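Local coordinates for glycinin A3B4 subunit (Glycine max, PDB 2D5F), which serves as an 11S seed storage globulin of soybean, made as a proglycinin precursor of the cupin family whose mature form assembles into hexamers, at the interface of chains A and B. Sequence-based numbering; all coordinates share one arbitrary frame. Chains: chain A/B, glycinin A3B4 subunit.

The interface of chains A and B. Residues chain A 470-471; chain B 57, 59-60, 165-167, 229, 232, 234.
The C-terminal end of helix 464-471, in the C-terminal helical region of chain A, docks mainly on the loop at 165-167 of chain B, with strand 56-62 and the loop at 229-234 beside it. A:Tyr471 lies over B:Ala166: the methyl CB sits under the face of the phenol ring, 3.8 Å from the ring centroid, and is displaced toward the CE2–CZ side, with CE2 at 3.4 Å. CG of the tyrosine is anti to its own carbonyl carbon (chi1 -57°), which carries the ring across the alanine and its hydroxyl on to the preceding residue. There OH donates a short hydrogen bond of 2.6 Å to the backbone O of B:Leu165. The hydroxyl approaches from above the carbonyl plane, 56° out of it, and so misses the lone-pair directions; packing on the ring face and the bond at its tip together fix the phenol's position. A:Ser470 meets the same methyl through its CB. Its OG, beside the backbone N (chi1 -69°), points into an apolar corner, 3.5 Å from CD2 of B:Leu59 and near CD of B:Pro60. The serine's backbone O, at the helix end, is joined to chain B through a water, which lies 2.6 Å from this O and also bonds OG of B:Ser229 and OD1 of B:Asp232; NH2 of B:Arg234 also lies near this O, at 3.3 Å. B:Arg234 fixes that aspartate side-on: NH2 forms a salt bridge with OD1 at 2.8 Å while NE bonds OD2, both oxygens being met on their syn sides, with the carboxylate tilted out of line with the guanidinium plane. The arginine's backbone N reaches OD2 from the face opposite to NE, which should limit rotation of the carboxylate. B:Ser229 is positioned in turn by B:Gly167, whose backbone N donates to its OG at 2.9 Å in a bent bond. This direct and water-bridged seam pins the helix end to the neighbouring subunit and probably helps hold adjacent protomers together within the glycinin assembly.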
# COMPACT_ATOMS: atom_id res chain seq x y z
N SER A 470 16.43 38.65 5.31
CA SER A 470 15.95 38.39 3.95
C SER A 470 15.32 39.62 3.32
O SER A 470 15.59 39.94 2.17
CB SER A 470 14.92 37.25 3.95
OG SER A 470 15.53 36.02 4.26
N TYR A 471 14.48 40.32 4.08
CA TYR A 471 13.79 41.49 3.57
C TYR A 471 14.28 42.82 4.13
O TYR A 471 13.67 43.86 3.86
CB TYR A 471 12.29 41.36 3.86
CG TYR A 471 11.65 40.12 3.28
CD1 TYR A 471 11.31 39.04 4.09
CD2 TYR A 471 11.34 40.04 1.92
CE1 TYR A 471 10.68 37.90 3.57
CE2 TYR A 471 10.71 38.91 1.38
CZ TYR A 471 10.39 37.85 2.21
OH TYR A 471 9.76 36.74 1.69
N LEU B 57 23.86 33.09 4.32
CA LEU B 57 22.47 32.65 4.37
C LEU B 57 21.89 32.55 2.95
O LEU B 57 21.91 33.52 2.19
CB LEU B 57 21.63 33.64 5.19
CG LEU B 57 20.10 33.55 5.16
CD1 LEU B 57 19.60 32.30 5.88
CD2 LEU B 57 19.52 34.78 5.82
N LEU B 59 18.87 32.61 0.89
CA LEU B 59 17.49 33.07 1.02
C LEU B 59 16.45 32.01 0.65
O LEU B 59 16.70 31.15 -0.20
CB LEU B 59 17.27 34.33 0.18
CG LEU B 59 18.20 35.51 0.51
CD1 LEU B 59 17.79 36.73 -0.30
CD2 LEU B 59 18.15 35.83 2.02
N PRO B 60 15.26 32.06 1.27
CA PRO B 60 14.18 31.10 1.03
C PRO B 60 13.78 30.93 -0.44
O PRO B 60 13.58 31.91 -1.15
CB PRO B 60 13.03 31.66 1.86
CG PRO B 60 13.74 32.32 3.01
CD PRO B 60 14.88 33.03 2.31
N LEU B 165 11.46 33.46 -2.51
CA LEU B 165 10.45 34.15 -1.73
C LEU B 165 10.97 35.51 -1.27
O LEU B 165 10.20 36.36 -0.83
CB LEU B 165 10.06 33.30 -0.52
CG LEU B 165 9.21 32.08 -0.88
CD1 LEU B 165 9.24 31.06 0.25
CD2 LEU B 165 7.79 32.54 -1.18
N ALA B 166 12.28 35.70 -1.38
CA ALA B 166 12.92 36.95 -0.96
C ALA B 166 14.18 37.25 -1.76
O ALA B 166 14.74 36.37 -2.42
CB ALA B 166 13.25 36.89 0.53
N GLY B 167 14.62 38.50 -1.70
CA GLY B 167 15.82 38.90 -2.40
C GLY B 167 15.64 39.21 -3.88
O GLY B 167 14.53 39.15 -4.43
N SER B 229 12.05 43.45 -2.08
CA SER B 229 13.50 43.53 -2.27
C SER B 229 13.91 44.46 -3.41
O SER B 229 14.78 44.12 -4.22
CB SER B 229 14.06 42.13 -2.52
OG SER B 229 13.73 41.27 -1.45
N ASP B 232 17.83 45.62 -3.19
CA ASP B 232 18.71 44.59 -2.69
C ASP B 232 19.70 44.16 -3.77
O ASP B 232 19.31 43.64 -4.81
CB ASP B 232 17.87 43.41 -2.22
CG ASP B 232 18.64 42.45 -1.35
OD1 ASP B 232 17.99 41.67 -0.63
OD2 ASP B 232 19.89 42.48 -1.40
N ARG B 234 22.46 42.22 -2.91
CA ARG B 234 23.19 41.10 -2.32
C ARG B 234 23.04 39.76 -3.07
O ARG B 234 23.85 38.85 -2.87
CB ARG B 234 22.76 40.92 -0.87
CG ARG B 234 22.87 42.17 -0.01
CD ARG B 234 22.22 41.95 1.34
NE ARG B 234 20.79 41.69 1.20
CZ ARG B 234 20.01 41.25 2.19
NH1 ARG B 234 20.52 41.03 3.39
NH2 ARG B 234 18.72 41.04 1.97
O HOH W 1 15.58 41.77 0.36